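Local coordinates for protein tautomerase (Bordetella trematum, PDB 6VVR) that belongs to the tautomerase superfamily and assembles as a trimer of subunits that each pair two beta-alpha-beta units, at residues A[6-11]-A[57-62]; A[82-87]-A[98-103]. All coordinates share one frame; numbering follows the deposited sequence.

Interaction 1: residues A[6-11]-A[57-62]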
loop_
_atom_site.group_PDB
_atom_site.type_symbol
_atom_site.label_atom_id
_atom_site.label_comp_id
_atom_site.label_asym_id
_atom_site.label_seq_id
_atom_site.Cartn_x
_atom_site.Cartn_y
_atom_site.Cartn_z
ATOM N N HIS A 6 -3.757 -2.626 -9.075
ATOM C CA HIS A 6 -3.631 -1.297 -9.654
ATOM C C HIS A 6 -3.469 -1.470 -11.153
ATOM O O HIS A 6 -2.505 -2.097 -11.591
ATOM C CB HIS A 6 -2.430 -0.574 -9.034
ATOM C CG HIS A 6 -2.467 -0.559 -7.536
ATOM N ND1 HIS A 6 -2.963 0.508 -6.818
ATOM C CD2 HIS A 6 -2.112 -1.496 -6.623
ATOM C CE1 HIS A 6 -2.890 0.238 -5.525
ATOM N NE2 HIS A 6 -2.381 -0.973 -5.380
ATOM N N ILE A 7 -4.435 -0.975 -11.930
ATOM C CA ILE A 7 -4.469 -1.214 -13.369
ATOM C C ILE A 7 -4.748 0.100 -14.080
ATOM O O ILE A 7 -5.177 1.085 -13.480
ATOM C CB ILE A 7 -5.512 -2.277 -13.778
ATOM C CG1 ILE A 7 -6.922 -1.812 -13.445
ATOM C CG2 ILE A 7 -5.219 -3.607 -13.099
ATOM C CD1 ILE A 7 -8.005 -2.734 -13.998
ATOM N N MET A 8 -4.485 0.103 -15.381
ATOM C CA MET A 8 -4.770 1.270 -16.194
ATOM C C MET A 8 -6.271 1.376 -16.434
ATOM O O MET A 8 -6.976 0.366 -16.536
ATOM C CB MET A 8 -4.037 1.187 -17.537
ATOM C CG MET A 8 -2.531 0.992 -17.424
ATOM S SD MET A 8 -1.804 2.205 -16.315
ATOM C CE MET A 8 -2.119 3.733 -17.187
ATOM N N GLN A 9 -6.756 2.613 -16.510
ATOM C CA GLN A 9 -8.104 2.861 -17.005
ATOM C C GLN A 9 -8.270 2.253 -18.393
ATOM O O GLN A 9 -7.320 2.163 -19.172
ATOM C CB GLN A 9 -8.384 4.364 -17.083
ATOM C CG GLN A 9 -8.665 5.052 -15.764
ATOM C CD GLN A 9 -8.950 6.534 -15.949
ATOM O OE1 GLN A 9 -8.995 7.030 -17.076
ATOM N NE2 GLN A 9 -9.130 7.247 -14.844
ATOM N N GLY A 10 -9.490 1.846 -18.710
ATOM C CA GLY A 10 -9.810 1.422 -20.058
ATOM C C GLY A 10 -10.350 0.020 -20.190
ATOM O O GLY A 10 -10.848 -0.327 -21.272
ATOM N N HIS A 11 -10.274 -0.814 -19.162
ATOM C CA HIS A 11 -10.835 -2.153 -19.247
ATOM C C HIS A 11 -12.303 -2.118 -18.840
ATOM O O HIS A 11 -12.728 -1.253 -18.069
ATOM C CB HIS A 11 -10.044 -3.126 -18.369
ATOM C CG HIS A 11 -8.611 -3.273 -18.783
ATOM N ND1 HIS A 11 -8.210 -4.131 -19.785
ATOM C CD2 HIS A 11 -7.486 -2.660 -18.340
ATOM C CE1 HIS A 11 -6.898 -4.048 -19.934
ATOM N NE2 HIS A 11 -6.435 -3.162 -19.071
ATOM N N GLY A 57 2.708 7.614 -18.874
ATOM C CA GLY A 57 1.642 7.035 -19.670
ATOM C C GLY A 57 1.869 5.616 -20.143
ATOM O O GLY A 57 0.979 5.048 -20.795
ATOM N N ALA A 58 3.028 5.029 -19.859
ATOM C CA ALA A 58 3.261 3.646 -20.244
ATOM C C ALA A 58 2.366 2.725 -19.425
ATOM O O ALA A 58 2.035 3.005 -18.271
ATOM C CB ALA A 58 4.730 3.272 -20.055
ATOM N N ALA A 59 1.961 1.622 -20.034
ATOM C CA ALA A 59 1.026 0.728 -19.368
ATOM C C ALA A 59 1.714 -0.037 -18.243
ATOM O O ALA A 59 2.899 -0.376 -18.327
ATOM C CB ALA A 59 0.413 -0.244 -20.377
ATOM N N MET A 60 0.964 -0.285 -17.171
ATOM C CA MET A 60 1.435 -1.112 -16.072
ATOM C C MET A 60 0.240 -1.773 -15.402
ATOM O O MET A 60 -0.903 -1.318 -15.518
ATOM C CB MET A 60 2.241 -0.305 -15.037
ATOM C CG MET A 60 1.450 0.722 -14.246
ATOM S SD MET A 60 0.661 -0.008 -12.782
ATOM C CE MET A 60 -0.903 0.886 -12.785
ATOM N N ALA A 61 0.524 -2.867 -14.710
ATOM C CA ALA A 61 -0.375 -3.418 -13.714
ATOM C C ALA A 61 0.472 -3.805 -12.518
ATOM O O ALA A 61 1.646 -4.164 -12.658
ATOM C CB ALA A 61 -1.169 -4.628 -14.228
ATOM N N LEU A 62 -0.123 -3.701 -11.337
ATOM C CA LEU A 62 0.589 -3.967 -10.096
ATOM C C LEU A 62 -0.329 -4.714 -9.143
ATOM O O LEU A 62 -1.453 -4.270 -8.898
ATOM C CB LEU A 62 1.065 -2.661 -9.453
ATOM C CG LEU A 62 1.718 -2.824 -8.080
ATOM C CD1 LEU A 62 3.059 -3.575 -8.198
ATOM C CD2 LEU A 62 1.894 -1.462 -7.418
HETATM O O HOH W 1 -3.327 -2.370 -16.475
#
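Strand 2-8 and the start of strand 61-68 run antiparallel here, their touching parts 154° apart in direction, and the contact is tight at the His6-Leu62 end and looser toward Met8. At the tight end two backbone bonds close a ring: His6 N donates to Leu62 O at 2.8 Å, and Leu62 N donates to His6 O at 2.9 Å. Both donors lie in the plane of the carbonyl they approach. The side chains of this hydrogen-bonded pair lie alongside each other and point the same way, with His6 CD2 4.1 Å from Leu62 CD2. His6 CG stands anti to the carbonyl carbon, which leaves the imidazole edge near Leu62 O; the ring nitrogens are used by Tyr45 OH (ND1) and Asn4 OD1 (NE2). Met60, bent at chi2 and chi3, folds its CE over the strand to 3.6 Å from His6 O.

Beyond Ala61 the backbones part. Water 1 fills the widened step, accepting from Met8 N at 2.9 Å and donating to Met60 O at 2.8 Å. Met8, partly exposed and bent at chi2 and chi3, brings CG to 3.4 Å from Met60 O and places SD beside Met60 CE. Exposed Ala59 lies against Met8 CG with its CA and CB. Leu2 and Ile41 of a second subunit pack on Leu62 and His6 at the closed end. The chemistry thus implies a central antiparallel pair of the four-stranded sheet secured by two direct backbone N-H...O hydrogen bonds where it is buried, and by one bridging water and methionine packing where the strands diverge.

Interaction 2: residues A[82-87]-A[98-103]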
loop_
_atom_site.group_PDB
_atom_site.type_symbol
_atom_site.label_atom_id
_atom_site.label_comp_id
_atom_site.label_asym_id
_atom_site.label_seq_id
_atom_site.Cartn_x
_atom_site.Cartn_y
_atom_site.Cartn_z
ATOM N N ALA A 82 1.672 -17.133 -10.668
ATOM C CA ALA A 82 0.252 -17.329 -10.940
ATOM C C ALA A 82 -0.496 -16.003 -10.981
ATOM O O ALA A 82 -1.412 -15.824 -11.793
ATOM C CB ALA A 82 -0.365 -18.261 -9.893
ATOM N N LEU A 83 -0.137 -15.065 -10.101
ATOM C CA LEU A 83 -0.777 -13.755 -10.138
ATOM C C LEU A 83 -0.391 -12.985 -11.397
ATOM O O LEU A 83 -1.251 -12.379 -12.047
ATOM C CB LEU A 83 -0.417 -12.959 -8.883
ATOM C CG LEU A 83 -1.039 -13.498 -7.590
ATOM C CD1 LEU A 83 -0.453 -12.783 -6.388
ATOM C CD2 LEU A 83 -2.561 -13.357 -7.621
ATOM N N ASN A 84 0.896 -13.002 -11.765
ATOM C CA ASN A 84 1.312 -12.338 -12.999
ATOM C C ASN A 84 0.524 -12.869 -14.193
ATOM O O ASN A 84 -0.014 -12.093 -14.991
ATOM C CB ASN A 84 2.822 -12.507 -13.216
ATOM C CG ASN A 84 3.450 -11.337 -14.003
ATOM O OD1 ASN A 84 3.454 -11.338 -15.236
ATOM N ND2 ASN A 84 3.990 -10.351 -13.287
ATOM N N GLN A 85 0.426 -14.192 -14.317
ATOM C CA GLN A 85 -0.303 -14.779 -15.441
ATOM C C GLN A 85 -1.799 -14.480 -15.375
ATOM O O GLN A 85 -2.432 -14.279 -16.420
ATOM C CB GLN A 85 -0.040 -16.291 -15.501
ATOM C CG GLN A 85 1.432 -16.645 -15.823
ATOM C CD GLN A 85 1.786 -18.102 -15.526
ATOM O OE1 GLN A 85 1.031 -18.816 -14.874
ATOM N NE2 GLN A 85 2.963 -18.538 -15.989
ATOM N N ALA A 86 -2.379 -14.424 -14.172
ATOM C CA ALA A 86 -3.790 -14.068 -14.044
ATOM C C ALA A 86 -4.061 -12.662 -14.568
ATOM O O ALA A 86 -5.063 -12.425 -15.255
ATOM C CB ALA A 86 -4.233 -14.199 -12.584
ATOM N N VAL A 87 -3.177 -11.710 -14.255
ATOM C CA VAL A 87 -3.345 -10.353 -14.771
ATOM C C VAL A 87 -3.198 -10.341 -16.288
ATOM O O VAL A 87 -4.060 -9.826 -17.007
ATOM C CB VAL A 87 -2.341 -9.388 -14.115
ATOM C CG1 VAL A 87 -2.449 -8.008 -14.762
ATOM C CG2 VAL A 87 -2.570 -9.300 -12.619
ATOM N N VAL A 98 3.602 -6.275 -16.029
ATOM C CA VAL A 98 2.944 -6.569 -14.763
ATOM C C VAL A 98 4.018 -6.742 -13.701
ATOM O O VAL A 98 5.092 -7.275 -13.989
ATOM C CB VAL A 98 2.084 -7.842 -14.886
ATOM C CG1 VAL A 98 1.350 -8.133 -13.584
ATOM C CG2 VAL A 98 1.097 -7.693 -16.033
ATOM N N ARG A 99 3.734 -6.288 -12.481
ATOM C CA ARG A 99 4.596 -6.532 -11.334
ATOM C C ARG A 99 3.755 -7.048 -10.173
ATOM O O ARG A 99 2.605 -6.632 -9.998
ATOM C CB ARG A 99 5.346 -5.265 -10.910
ATOM C CG ARG A 99 6.442 -4.820 -11.875
ATOM C CD ARG A 99 7.520 -5.893 -12.071
ATOM N NE ARG A 99 8.575 -5.430 -12.984
ATOM C CZ ARG A 99 8.515 -5.521 -14.312
ATOM N NH1 ARG A 99 9.522 -5.073 -15.056
ATOM N NH2 ARG A 99 7.452 -6.057 -14.901
ATOM N N VAL A 100 4.337 -7.952 -9.383
ATOM C CA VAL A 100 3.719 -8.495 -8.175
ATOM C C VAL A 100 4.687 -8.283 -7.022
ATOM O O VAL A 100 5.874 -8.591 -7.154
ATOM C CB VAL A 100 3.404 -9.997 -8.305
ATOM C CG1 VAL A 100 2.743 -10.510 -7.011
ATOM C CG2 VAL A 100 2.543 -10.273 -9.511
ATOM N N VAL A 101 4.185 -7.773 -5.898
ATOM C CA VAL A 101 4.982 -7.547 -4.696
ATOM C C VAL A 101 4.327 -8.298 -3.545
ATOM O O VAL A 101 3.128 -8.129 -3.295
ATOM C CB VAL A 101 5.085 -6.053 -4.349
ATOM C CG1 VAL A 101 5.918 -5.861 -3.080
ATOM C CG2 VAL A 101 5.645 -5.278 -5.528
ATOM N N LEU A 102 5.106 -9.125 -2.854
ATOM C CA LEU A 102 4.635 -9.835 -1.673
ATOM C C LEU A 102 5.229 -9.167 -0.444
ATOM O O LEU A 102 6.440 -8.911 -0.395
ATOM C CB LEU A 102 5.036 -11.313 -1.698
ATOM C CG LEU A 102 4.745 -12.129 -2.960
ATOM C CD1 LEU A 102 5.170 -13.578 -2.748
ATOM C CD2 LEU A 102 3.264 -12.050 -3.368
ATOM N N ARG A 103 4.385 -8.876 0.534
ATOM C CA ARG A 103 4.837 -8.359 1.821
ATOM C C ARG A 103 4.537 -9.420 2.871
ATOM O O ARG A 103 3.370 -9.675 3.183
ATOM C CB ARG A 103 4.161 -7.029 2.147
ATOM C CG ARG A 103 4.215 -6.040 0.988
ATOM C CD ARG A 103 4.140 -4.606 1.475
ATOM N NE ARG A 103 3.933 -3.689 0.359
ATOM C CZ ARG A 103 2.743 -3.406 -0.164
ATOM N NH1 ARG A 103 2.660 -2.543 -1.168
ATOM N NH2 ARG A 103 1.639 -3.964 0.332
HETATM O O HOH W 2 5.895 -9.779 -11.237
#
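Asn84 CG is anti to the backbone N (chi1 -151°), and chi2 of -86° turns the carboxamide so that ND2 faces strand 98-105. Val98 and Val100 both hold CG1 anti to the backbone N and present their methyls to helix 73-91. Asn84 and Val98 pass one another, running in opposing directions: ND2 of Asn84 comes 3.5 Å from Val98 CG1 and gives a weak hydrogen bond to Val98 O at 3.3 Å. That oxygen has a firmer donor in Arg99 NH2, at 2.8 Å. The guanidinium nitrogen sits above the carbonyl plane, while the oxygen lies in the guanidinium plane; Arg99 NH2 also donates to Lys96 O. Water 2 accepts weakly from both Asn84 ND2 and Val100 N, so ND2 is held by two weak bonds, one direct and one to a water it shares with Val100 N.

Both apolar contacts lie to one side of this polar group, toward helix 13-31. Val87 crosses Val98 obliquely, its CG1 3.8 Å from Val98 CG2. Leu83 meets Val100 at about a right angle, with CD1 4.0 Å from Val100 CG1. Leu23 of helix 13-31 touches both Leu83 and Val87, and Gly115 of a second subunit packs on Asn84. The axes of segments 82-87 and 98-103 approach to 8.2 Å at an angle of 145°, so the helix runs roughly antiparallel to the strand it covers. This is the packing of a beta-alpha-beta crossover, in which helix 73-91 joins parallel strands 61-68 and 98-105; two such units on one four-stranded sheet are the hallmark of the tautomerase fold.

The contacts lie in series along the chain, with centres about 14 Å apart, and touch where Ala61 and Leu62 of strand 61-68 meet Arg99, Val98 and Val87. Interaction 1 couples that strand to the first beta-alpha-beta unit; interaction 2 closes the second. Their junction is Ala61: its O lies 3.0 Å from Arg99 N, a probable hydrogen bond to the neighbouring parallel strand, and its CB packs 3.7 Å from Val87 CG1 on the helix. Leu62 CD1 adds a contact with Arg99 O at 3.6 Å. His6 and Leu62 of interaction 1 and Asn84, Val100 and Leu102 of interaction 2 also meet the second subunit, so the sheet core and the trimer interface share residues.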